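Local structure of kinesin-like protein KAR3 (Saccharomyces cerevisiae, 1F9V) at residues Asp64-Val69 against Pro105-Ile110; Gln75-Ser80 against Gly238-Val243; Asp82-Cys87 against Asp309-Met314; Tyr131-Glu136 against Phe221-Ser226. The protein probably uses the energy of ATP hydrolysis to move along microtubules, as kinesin motors do. The protein carries 2 engineered substitutions. All coordinates share one frame; numbering follows the deposited sequence.

Interaction 1. Residues Asp64-Val69 against Pro105-Ile110; sequences DTNVDV and PGDGII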
# COMPACT_ATOMS: atom_id res chain seq x y z
N ASP A 64 12.72 -13.47 -0.70
CA ASP A 64 11.75 -13.08 0.33
C ASP A 64 10.32 -13.46 -0.02
O ASP A 64 9.73 -12.93 -0.95
CB ASP A 64 11.84 -11.59 0.59
CG ASP A 64 13.07 -11.21 1.38
OD1 ASP A 64 13.34 -11.85 2.41
OD2 ASP A 64 13.78 -10.27 0.97
N THR A 65 9.76 -14.39 0.75
CA THR A 65 8.39 -14.85 0.56
C THR A 65 7.41 -13.90 1.26
O THR A 65 7.81 -12.97 1.97
CB THR A 65 8.20 -16.25 1.19
OG1 THR A 65 8.36 -16.15 2.61
CG2 THR A 65 9.24 -17.23 0.65
N ASN A 66 6.12 -14.14 1.06
CA ASN A 66 5.10 -13.32 1.71
C ASN A 66 5.23 -13.43 3.23
O ASN A 66 5.03 -12.45 3.95
CB ASN A 66 3.71 -13.75 1.25
CG ASN A 66 3.30 -13.06 -0.03
OD1 ASN A 66 4.11 -12.39 -0.67
ND2 ASN A 66 2.04 -13.22 -0.42
N VAL A 67 5.58 -14.61 3.73
CA VAL A 67 5.76 -14.79 5.17
C VAL A 67 6.94 -13.94 5.66
O VAL A 67 6.86 -13.31 6.72
CB VAL A 67 5.99 -16.30 5.52
CG1 VAL A 67 6.58 -16.43 6.91
CG2 VAL A 67 4.67 -17.06 5.42
N ASP A 68 8.02 -13.90 4.89
CA ASP A 68 9.19 -13.10 5.25
C ASP A 68 8.83 -11.61 5.28
O ASP A 68 9.26 -10.87 6.16
CB ASP A 68 10.33 -13.31 4.24
CG ASP A 68 10.84 -14.73 4.22
OD1 ASP A 68 10.79 -15.39 5.28
OD2 ASP A 68 11.29 -15.18 3.14
N VAL A 69 8.03 -11.18 4.31
CA VAL A 69 7.62 -9.78 4.23
C VAL A 69 6.79 -9.40 5.45
O VAL A 69 7.01 -8.35 6.06
CB VAL A 69 6.79 -9.51 2.95
CG1 VAL A 69 6.10 -8.14 3.04
CG2 VAL A 69 7.70 -9.58 1.72
N PRO A 105 -3.72 -15.66 -1.34
CA PRO A 105 -4.48 -16.42 -0.34
C PRO A 105 -3.65 -16.83 0.88
O PRO A 105 -2.57 -17.40 0.75
CB PRO A 105 -5.02 -17.62 -1.11
CG PRO A 105 -4.44 -17.54 -2.48
CD PRO A 105 -3.98 -16.14 -2.71
N GLY A 106 -4.19 -16.53 2.06
CA GLY A 106 -3.54 -16.87 3.31
C GLY A 106 -2.22 -16.18 3.59
O GLY A 106 -1.89 -15.91 4.75
N ASP A 107 -1.49 -15.86 2.53
CA ASP A 107 -0.17 -15.23 2.59
C ASP A 107 -0.09 -13.70 2.49
O ASP A 107 0.76 -13.07 3.14
CB ASP A 107 0.69 -15.80 1.45
CG ASP A 107 1.87 -16.54 1.95
OD1 ASP A 107 2.22 -16.34 3.14
OD2 ASP A 107 2.46 -17.30 1.18
N GLY A 108 -0.94 -13.14 1.65
CA GLY A 108 -0.93 -11.70 1.42
C GLY A 108 -0.95 -10.84 2.65
O GLY A 108 -1.28 -11.30 3.74
N ILE A 109 -0.60 -9.58 2.49
CA ILE A 109 -0.59 -8.67 3.61
C ILE A 109 -1.99 -8.55 4.23
O ILE A 109 -2.12 -8.43 5.44
CB ILE A 109 -0.06 -7.27 3.19
CG1 ILE A 109 1.48 -7.34 3.07
CG2 ILE A 109 -0.48 -6.21 4.20
CD1 ILE A 109 2.14 -6.04 2.67
N ILE A 110 -3.03 -8.61 3.40
CA ILE A 110 -4.38 -8.49 3.94
C ILE A 110 -4.76 -9.71 4.80
O ILE A 110 -5.11 -9.56 5.97
CB ILE A 110 -5.42 -8.24 2.81
CG1 ILE A 110 -5.25 -6.81 2.29
CG2 ILE A 110 -6.85 -8.42 3.34
CD1 ILE A 110 -5.89 -6.54 0.95
O HOH W 1 2.71 -10.86 3.72
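The capped first turn of helix 66-77 leans on the loop that leads into helix 109-124, with Asn66 lying against Asp107. No hydrogen bond runs directly between the two segments. Asn66 CB rests on the carboxylate, 3.4 Å from Asp107 CG, and the amide and carboxylate planes are turned 73° apart. Beside it a methyl of Val67, CG2, touches Asp107 OD1 at 3.4 Å. The polar join is a water that donates both hydrogens to backbone carbonyls, to Asn66 O at 2.8 Å and to Asp107 O at 3.0 Å. Deeper in, Val69 CG1 approaches Ile109 CD1 at 4.5 Å, a loose apolar contact. Asparagine suits its place because one amide can both accept and donate: OD1 takes a bond from Arg10 NH1 and ND2 gives one to Phe100 O, two residues of an ADP pocket. On the far side of the turn Thr65 and Asp68 exchange bonds. Asp68 N donates to Thr65 OG1 at 3.2 Å, while Thr65 N donates to Asp68 OD2 at 2.9 Å, arriving from above the carboxylate plane. This reciprocal pairing is a capping box, and the helix start is consistent with a second shell to the kinesin nucleotide site, since Asn66 holds Arg10 and Phe100.

Interaction 2. Residues Gln75-Ser80 against Gly238-Val243; sequences QLVQSS and GTLNLV. With ADP (adenosine-5'-diphosphate), chain D.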
# COMPACT_ATOMS: atom_id res chain seq x y z
N GLN A 75 4.51 -5.73 12.74
CA GLN A 75 4.78 -4.74 13.77
C GLN A 75 4.05 -3.42 13.49
O GLN A 75 3.72 -2.68 14.41
CB GLN A 75 6.29 -4.50 13.89
CG GLN A 75 7.12 -5.67 13.35
CD GLN A 75 8.55 -5.69 13.90
OE1 GLN A 75 8.95 -4.80 14.65
NE2 GLN A 75 9.31 -6.71 13.51
N LEU A 76 3.81 -3.14 12.22
CA LEU A 76 3.12 -1.92 11.85
C LEU A 76 1.61 -2.05 12.06
O LEU A 76 1.00 -1.24 12.76
CB LEU A 76 3.40 -1.58 10.38
CG LEU A 76 2.40 -0.63 9.71
CD1 LEU A 76 2.53 0.75 10.31
CD2 LEU A 76 2.66 -0.59 8.21
N VAL A 77 1.01 -3.08 11.46
CA VAL A 77 -0.43 -3.26 11.56
C VAL A 77 -0.96 -3.48 12.97
O VAL A 77 -2.11 -3.15 13.25
CB VAL A 77 -0.92 -4.42 10.64
CG1 VAL A 77 -0.53 -4.14 9.19
CG2 VAL A 77 -0.35 -5.74 11.11
N GLN A 78 -0.14 -4.00 13.87
CA GLN A 78 -0.61 -4.21 15.24
C GLN A 78 -0.78 -2.89 15.98
O GLN A 78 -1.49 -2.82 16.98
CB GLN A 78 0.32 -5.16 16.00
CG GLN A 78 1.64 -4.56 16.43
CD GLN A 78 2.59 -5.62 16.98
OE1 GLN A 78 3.32 -5.37 17.93
NE2 GLN A 78 2.58 -6.80 16.36
N SER A 79 -0.13 -1.84 15.49
CA SER A 79 -0.23 -0.53 16.13
C SER A 79 -1.68 -0.03 16.10
O SER A 79 -2.06 0.85 16.87
CB SER A 79 0.70 0.47 15.43
OG SER A 79 0.15 0.93 14.21
N SER A 80 -2.50 -0.60 15.21
CA SER A 80 -3.90 -0.21 15.11
C SER A 80 -4.68 -0.59 16.37
O SER A 80 -5.75 -0.04 16.63
CB SER A 80 -4.55 -0.87 13.90
OG SER A 80 -4.63 0.04 12.81
N GLY A 238 -8.94 2.37 15.74
CA GLY A 238 -7.91 2.53 14.73
C GLY A 238 -8.37 1.95 13.42
O GLY A 238 -9.11 0.96 13.39
N THR A 239 -7.95 2.56 12.32
CA THR A 239 -8.34 2.08 11.00
C THR A 239 -7.13 1.73 10.14
O THR A 239 -6.14 2.45 10.12
CB THR A 239 -9.19 3.15 10.27
OG1 THR A 239 -10.40 3.37 11.01
CG2 THR A 239 -9.55 2.70 8.87
N LEU A 240 -7.22 0.59 9.46
CA LEU A 240 -6.16 0.14 8.56
C LEU A 240 -6.70 0.21 7.15
O LEU A 240 -7.80 -0.26 6.86
CB LEU A 240 -5.75 -1.29 8.87
CG LEU A 240 -5.19 -1.51 10.27
CD1 LEU A 240 -6.25 -2.21 11.11
CD2 LEU A 240 -3.89 -2.32 10.20
N ASN A 241 -5.92 0.82 6.26
CA ASN A 241 -6.30 0.94 4.86
C ASN A 241 -5.22 0.25 4.06
O ASN A 241 -4.10 0.76 3.94
CB ASN A 241 -6.42 2.42 4.48
CG ASN A 241 -7.30 3.19 5.45
OD1 ASN A 241 -8.52 3.22 5.29
ND2 ASN A 241 -6.68 3.79 6.46
N LEU A 242 -5.55 -0.92 3.53
CA LEU A 242 -4.63 -1.75 2.75
C LEU A 242 -4.97 -1.57 1.27
O LEU A 242 -5.97 -2.09 0.78
CB LEU A 242 -4.74 -3.20 3.22
CG LEU A 242 -4.75 -3.33 4.75
CD1 LEU A 242 -4.84 -4.79 5.16
CD2 LEU A 242 -3.49 -2.70 5.33
N VAL A 243 -4.10 -0.85 0.57
CA VAL A 243 -4.32 -0.49 -0.83
C VAL A 243 -3.46 -1.17 -1.88
O VAL A 243 -2.23 -1.21 -1.77
CB VAL A 243 -4.15 1.05 -1.01
CG1 VAL A 243 -4.63 1.48 -2.40
CG2 VAL A 243 -4.92 1.79 0.09
PB ADP D . 11.57 1.69 15.18
O1B ADP D . 12.36 2.92 15.51
O2B ADP D . 10.95 1.77 13.68
O3B ADP D . 12.40 0.46 15.36
PA ADP D . 8.79 2.05 15.92
O1A ADP D . 8.24 2.41 17.24
O2A ADP D . 8.75 3.17 14.97
O3A ADP D . 10.30 1.62 16.10
O5' ADP D . 8.10 0.71 15.34
C5' ADP D . 8.87 -0.49 15.24
C4' ADP D . 8.43 -1.38 14.08
O4' ADP D . 7.06 -1.17 13.66
C3' ADP D . 9.30 -1.22 12.86
O3' ADP D . 10.47 -2.07 12.88
C2' ADP D . 8.38 -1.52 11.70
O2' ADP D . 8.40 -2.91 11.32
C1' ADP D . 7.03 -1.02 12.21
N9 ADP D . 6.71 0.38 11.72
C8 ADP D . 6.64 1.51 12.45
N7 ADP D . 6.31 2.54 11.66
C5 ADP D . 6.17 2.10 10.43
C6 ADP D . 5.84 2.65 9.17
N6 ADP D . 5.57 3.96 9.05
N1 ADP D . 5.79 1.85 8.06
C2 ADP D . 6.05 0.52 8.12
N3 ADP D . 6.36 -0.02 9.31
C4 ADP D . 6.43 0.71 10.46
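Leu76 O is gripped twice, by Ser79 OG at 2.7 Å and by Ser79 N at 3.0 Å, and this turn brings Val77 and Ser80 against Leu240 of strand 235-244. The hydroxyl arrives nearly in line with the carbonyl. Leu240 carries the contact. Its CD2 methyl touches Val77 CB at 3.7 Å and also lies close to Val77 O, the two side chains crossing at about a right angle. Its branch point fits tightly, Leu240 CG being 3.0 Å from Ser80 OG, and a chi2 of 105° away from the usual staggered values is consistent with strain there. A small serine suits this spot, since its hydroxyl can bond to Tyr84 O while its CB faces Leu240 CD1. Gly238, with no side chain, lets Ser80 O come to 3.9 Å from its CA. On another side of this helical segment, Leu76 lies over one face of the adenine of an ADP, its CB 3.5 Å from ADP N3, and Gln75 CB meets the ribose at 3.4 Å from ADP O4'. No hydrogen bond links the two segments, so their fit rests on shape and apolar burial, while polar groups find partners outside the pair, Thr239 OG1 with His224 ND1 as Ser80 OG with Tyr84 O.

Interaction 3. Residues Asp82-Cys87 against Asp309-Met314; sequences DGYNVC and DSKTLM. With ADP (adenosine-5'-diphosphate), chain D.
Asp309 meets the ring of Tyr84 where strands 86-91 and 311-318 begin to run in parallel in the central sheet of the motor's P-loop NTPase fold. Its carbonyl oxygen Asp309 O sits at the ring edge, near the plane, 3.1 Å from Tyr84 CD2. Its carboxylate receives a water at 2.6 Å from Asp309 OD2, and the same water accepts from Asn85 N and donates to Ser310 OG. Ser310 comes next, its hydroxyl beside Asn85 CB and bonded to Thr307 O. Asn85 spends its amide on two other elements, OD1 accepting from Thr239 N and ND2 donating to Tyr304 O. At Lys311 the sheet pairing starts: Lys311 N donates to Asn85 O at 2.9 Å, and Lys311 O accepts from Cys87 N at 3.0 Å. The long lysine chain crosses Tyr84 with CE over the ring centre. A bend at chi4 of -130° leaves NZ 4.9 Å from the Tyr84 ring centroid, 7° off the ring normal, a cation-pi contact that would favour the charge. Val86 shares this face of the sheet with Lys311, against Leu76 of helix 66-77, whereas Cys87 and Thr312 face helix 297-306, their compact side chains fitting close to it, Cys87 on Ser305 and Leu306 and Thr312 on Leu306. Thr312 O turns outward from the pair and takes the adenine amino group, ADP N6 lying 3.1 Å from it. Finally Leu313 N donates to Cys87 O at 2.8 Å, and Leu313 CB touches the adenine, 3.6 Å from ADP N1.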
# COMPACT_ATOMS: atom_id res chain seq x y z
N ASP A 82 -3.60 -0.02 19.22
CA ASP A 82 -3.29 1.07 20.13
C ASP A 82 -4.01 2.35 19.69
O ASP A 82 -3.82 3.41 20.29
CB ASP A 82 -1.79 1.35 20.18
CG ASP A 82 -0.99 0.15 20.65
OD1 ASP A 82 -1.54 -0.65 21.44
OD2 ASP A 82 0.18 0.01 20.23
N GLY A 83 -4.82 2.26 18.64
CA GLY A 83 -5.55 3.42 18.16
C GLY A 83 -4.91 4.17 17.01
O GLY A 83 -5.40 5.22 16.60
N TYR A 84 -3.80 3.64 16.48
CA TYR A 84 -3.14 4.29 15.35
C TYR A 84 -3.84 3.92 14.06
O TYR A 84 -4.34 2.81 13.92
CB TYR A 84 -1.68 3.83 15.23
CG TYR A 84 -0.74 4.44 16.24
CD1 TYR A 84 -0.41 3.75 17.41
CD2 TYR A 84 -0.17 5.69 16.02
CE1 TYR A 84 0.47 4.30 18.33
CE2 TYR A 84 0.71 6.25 16.93
CZ TYR A 84 1.03 5.54 18.09
OH TYR A 84 1.90 6.09 19.00
N ASN A 85 -3.87 4.85 13.12
CA ASN A 85 -4.45 4.57 11.82
C ASN A 85 -3.25 4.10 11.00
O ASN A 85 -2.13 4.58 11.21
CB ASN A 85 -5.03 5.82 11.19
CG ASN A 85 -6.32 6.25 11.85
OD1 ASN A 85 -7.05 5.43 12.42
ND2 ASN A 85 -6.61 7.54 11.79
N VAL A 86 -3.49 3.19 10.08
CA VAL A 86 -2.41 2.64 9.27
C VAL A 86 -2.78 2.60 7.80
O VAL A 86 -3.91 2.27 7.45
CB VAL A 86 -2.08 1.19 9.74
CG1 VAL A 86 -1.19 0.48 8.72
CG2 VAL A 86 -1.44 1.23 11.11
N CYS A 87 -1.82 2.95 6.95
CA CYS A 87 -2.01 2.90 5.50
C CYS A 87 -0.86 2.11 4.90
O CYS A 87 0.30 2.33 5.26
CB CYS A 87 -2.02 4.30 4.87
SG CYS A 87 -3.57 5.21 5.01
N ASP A 309 -0.78 11.01 13.97
CA ASP A 309 0.29 10.07 14.29
C ASP A 309 0.10 8.79 13.48
O ASP A 309 0.65 7.74 13.80
CB ASP A 309 0.28 9.74 15.78
CG ASP A 309 -1.12 9.58 16.33
OD1 ASP A 309 -1.31 9.82 17.54
OD2 ASP A 309 -2.03 9.23 15.54
N SER A 310 -0.70 8.90 12.42
CA SER A 310 -0.97 7.76 11.55
C SER A 310 0.37 7.25 11.01
O SER A 310 1.32 8.02 10.86
CB SER A 310 -1.88 8.19 10.40
OG SER A 310 -3.18 8.53 10.87
N LYS A 311 0.43 5.96 10.72
CA LYS A 311 1.65 5.35 10.19
C LYS A 311 1.40 4.87 8.77
O LYS A 311 0.43 4.16 8.51
CB LYS A 311 2.07 4.18 11.06
CG LYS A 311 2.31 4.58 12.50
CD LYS A 311 2.63 3.37 13.36
CE LYS A 311 2.94 3.78 14.78
NZ LYS A 311 4.21 3.16 15.25
N THR A 312 2.27 5.28 7.85
CA THR A 312 2.12 4.90 6.46
C THR A 312 3.31 4.13 5.93
O THR A 312 4.46 4.46 6.24
CB THR A 312 1.92 6.16 5.59
OG1 THR A 312 0.66 6.76 5.93
CG2 THR A 312 1.94 5.81 4.11
N LEU A 313 3.03 3.11 5.14
CA LEU A 313 4.06 2.29 4.52
C LEU A 313 3.82 2.24 3.02
O LEU A 313 2.75 1.82 2.58
CB LEU A 313 4.05 0.87 5.09
CG LEU A 313 4.85 -0.17 4.29
CD1 LEU A 313 6.32 0.21 4.28
CD2 LEU A 313 4.65 -1.56 4.91
N MET A 314 4.80 2.69 2.25
CA MET A 314 4.70 2.63 0.79
C MET A 314 5.46 1.36 0.42
O MET A 314 6.62 1.19 0.81
CB MET A 314 5.35 3.86 0.15
CG MET A 314 4.88 5.20 0.72
SD MET A 314 3.11 5.51 0.47
CE MET A 314 2.98 5.39 -1.37
PB ADP D . 11.57 1.69 15.18
O1B ADP D . 12.36 2.92 15.51
O2B ADP D . 10.95 1.77 13.68
O3B ADP D . 12.40 0.46 15.36
PA ADP D . 8.79 2.05 15.92
O1A ADP D . 8.24 2.41 17.24
O2A ADP D . 8.75 3.17 14.97
O3A ADP D . 10.30 1.62 16.10
O5' ADP D . 8.10 0.71 15.34
C5' ADP D . 8.87 -0.49 15.24
C4' ADP D . 8.43 -1.38 14.08
O4' ADP D . 7.06 -1.17 13.66
C3' ADP D . 9.30 -1.22 12.86
O3' ADP D . 10.47 -2.07 12.88
C2' ADP D . 8.38 -1.52 11.70
O2' ADP D . 8.40 -2.91 11.32
C1' ADP D . 7.03 -1.02 12.21
N9 ADP D . 6.71 0.38 11.72
C8 ADP D . 6.64 1.51 12.45
N7 ADP D . 6.31 2.54 11.66
C5 ADP D . 6.17 2.10 10.43
C6 ADP D . 5.84 2.65 9.17
N6 ADP D . 5.57 3.96 9.05
N1 ADP D . 5.79 1.85 8.06
C2 ADP D . 6.05 0.52 8.12
N3 ADP D . 6.36 -0.02 9.31
C4 ADP D . 6.43 0.71 10.46
O HOH W 2 -3.15 7.61 13.89

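Interaction 4. Residues Tyr131-Glu136 against Phe221-Ser226; sequences YKVNCE and FIIHLS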
# COMPACT_ATOMS: atom_id res chain seq x y z
N TYR A 131 -12.44 -6.32 21.64
CA TYR A 131 -12.29 -5.67 20.34
C TYR A 131 -13.30 -6.17 19.32
O TYR A 131 -13.59 -7.37 19.25
CB TYR A 131 -10.88 -5.92 19.78
CG TYR A 131 -9.78 -5.06 20.37
CD1 TYR A 131 -9.47 -3.82 19.82
CD2 TYR A 131 -9.04 -5.51 21.46
CE1 TYR A 131 -8.43 -3.05 20.33
CE2 TYR A 131 -7.99 -4.74 21.98
CZ TYR A 131 -7.70 -3.51 21.41
OH TYR A 131 -6.67 -2.76 21.92
N LYS A 132 -13.83 -5.25 18.53
CA LYS A 132 -14.78 -5.61 17.48
C LYS A 132 -14.13 -5.18 16.17
O LYS A 132 -13.50 -4.13 16.11
CB LYS A 132 -16.11 -4.88 17.66
CG LYS A 132 -17.02 -5.55 18.68
CD LYS A 132 -16.63 -5.13 20.09
CE LYS A 132 -16.52 -3.61 20.22
NZ LYS A 132 -15.73 -3.21 21.42
N VAL A 133 -14.29 -6.00 15.14
CA VAL A 133 -13.69 -5.72 13.85
C VAL A 133 -14.71 -5.69 12.72
O VAL A 133 -15.51 -6.60 12.57
CB VAL A 133 -12.63 -6.79 13.50
CG1 VAL A 133 -11.92 -6.43 12.20
CG2 VAL A 133 -11.64 -6.92 14.65
N ASN A 134 -14.68 -4.62 11.93
CA ASN A 134 -15.58 -4.53 10.80
C ASN A 134 -14.78 -3.99 9.61
O ASN A 134 -13.79 -3.28 9.80
CB ASN A 134 -16.81 -3.66 11.13
CG ASN A 134 -16.50 -2.19 11.22
OD1 ASN A 134 -16.93 -1.39 10.38
ND2 ASN A 134 -15.77 -1.80 12.26
N CYS A 135 -15.18 -4.34 8.40
CA CYS A 135 -14.43 -3.92 7.23
C CYS A 135 -15.27 -3.55 6.03
O CYS A 135 -16.46 -3.84 5.96
CB CYS A 135 -13.47 -5.04 6.82
SG CYS A 135 -14.29 -6.55 6.20
N GLU A 136 -14.62 -2.89 5.07
CA GLU A 136 -15.22 -2.50 3.81
C GLU A 136 -14.17 -2.82 2.76
O GLU A 136 -12.97 -2.82 3.06
CB GLU A 136 -15.53 -1.00 3.78
CG GLU A 136 -16.56 -0.54 4.79
CD GLU A 136 -15.92 -0.12 6.10
OE1 GLU A 136 -14.92 0.61 6.06
OE2 GLU A 136 -16.42 -0.53 7.17
N PHE A 221 -8.87 -2.10 1.00
CA PHE A 221 -9.46 -2.94 2.03
C PHE A 221 -9.34 -2.15 3.34
O PHE A 221 -8.25 -1.90 3.84
CB PHE A 221 -8.69 -4.27 2.13
CG PHE A 221 -9.45 -5.37 2.82
CD1 PHE A 221 -9.44 -5.47 4.20
CD2 PHE A 221 -10.18 -6.30 2.09
CE1 PHE A 221 -10.15 -6.48 4.86
CE2 PHE A 221 -10.89 -7.32 2.73
CZ PHE A 221 -10.87 -7.41 4.12
N ILE A 222 -10.49 -1.75 3.88
CA ILE A 222 -10.52 -0.95 5.10
C ILE A 222 -10.95 -1.78 6.29
O ILE A 222 -11.98 -2.46 6.24
CB ILE A 222 -11.47 0.26 4.94
CG1 ILE A 222 -11.08 1.07 3.70
CG2 ILE A 222 -11.43 1.13 6.18
CD1 ILE A 222 -12.06 2.17 3.31
N ILE A 223 -10.16 -1.72 7.35
CA ILE A 223 -10.42 -2.47 8.57
C ILE A 223 -10.51 -1.51 9.76
O ILE A 223 -9.63 -0.66 9.94
CB ILE A 223 -9.29 -3.47 8.87
CG1 ILE A 223 -9.22 -4.53 7.76
CG2 ILE A 223 -9.49 -4.11 10.24
CD1 ILE A 223 -7.86 -5.18 7.61
N HIS A 224 -11.56 -1.65 10.56
CA HIS A 224 -11.72 -0.81 11.74
C HIS A 224 -11.60 -1.68 12.99
O HIS A 224 -12.25 -2.72 13.09
CB HIS A 224 -13.08 -0.11 11.71
CG HIS A 224 -13.38 0.57 10.41
ND1 HIS A 224 -12.80 1.77 10.05
CD2 HIS A 224 -14.18 0.21 9.38
CE1 HIS A 224 -13.23 2.12 8.85
NE2 HIS A 224 -14.07 1.19 8.42
N LEU A 225 -10.75 -1.27 13.92
CA LEU A 225 -10.55 -2.02 15.16
C LEU A 225 -11.09 -1.19 16.30
O LEU A 225 -10.49 -0.18 16.67
CB LEU A 225 -9.07 -2.28 15.42
CG LEU A 225 -8.24 -3.04 14.39
CD1 LEU A 225 -6.88 -3.34 15.01
CD2 LEU A 225 -8.94 -4.32 13.98
N SER A 226 -12.22 -1.62 16.86
CA SER A 226 -12.84 -0.91 17.97
C SER A 226 -12.70 -1.69 19.27
O SER A 226 -13.32 -2.75 19.45
CB SER A 226 -14.31 -0.64 17.68
OG SER A 226 -14.84 0.22 18.67
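The imidazole of His224 receives the carboxylate of Glu136 at its edge, in the ring plane, and the Phe221 ring has Glu136 O over one face, Ile223 CG1 at its edge, and Cys135 SG set obliquely, 4.1 Å from Phe221 CZ. His224 NE2 donates to Glu136 OE1 at 2.6 Å, using the syn lone pair of that oxygen. Glu136 can reach because its chain bends at chi2, 90°, swinging the carboxylate back over the neighbouring strand. Histidine suits this position through its second nitrogen, ND1, which is bonded to Thr239 OG1; Glu136 OE2 is in turn bonded to Ser183 OG. At the other end Lys132 curls over so that its backbone and its ammonium both hold Ser226 O, from opposite faces of the carbonyl plane: Lys132 N at 2.7 Å and Lys132 NZ at 3.1 Å from that oxygen. The face with Val133, Cys135, Ile223 and Leu225 is apolar, which suits its cover by helices 109-124 (Ile117, Ile121) and 192-199 (Ile195). There Val133 CG1 meets Ile223 CG2 at 3.9 Å and Val133 CG2 meets Leu225 CD2 at 3.8 Å, branches lying side by side. The backbones exchange bonds at the hydrogen-bonded pairs Lys132-Ser226, Asn134-His224 and Glu136-Ile222, which alternate with the non-hydrogen-bonded pairs Val133-Leu225 and Cys135-Ile223, the regular ladder of antiparallel strands in the mixed central sheet of a kinesin motor domain.

In the fold
Interactions 3 and 4 are sheet pairings, parallel in one and antiparallel in the other, and strand 235-244 of interaction 2 lies between them, bonded to strand 86-91 through Val86 and to strand 218-228 through Ile223 and Leu225. Interactions 1 and 2 use the two ends of helix 66-77 and lack direct hydrogen bonds between their segments, depending on a water in one and on apolar fit in the other. Ile110, in the second segment of interaction 1, packs on Leu242 and Phe221, joining it to interactions 2 and 4. Interactions 1, 2 and 4 are mostly buried; interaction 3 is partly open. Interactions 2 and 3 share one ADP, while interaction 1 lies near another.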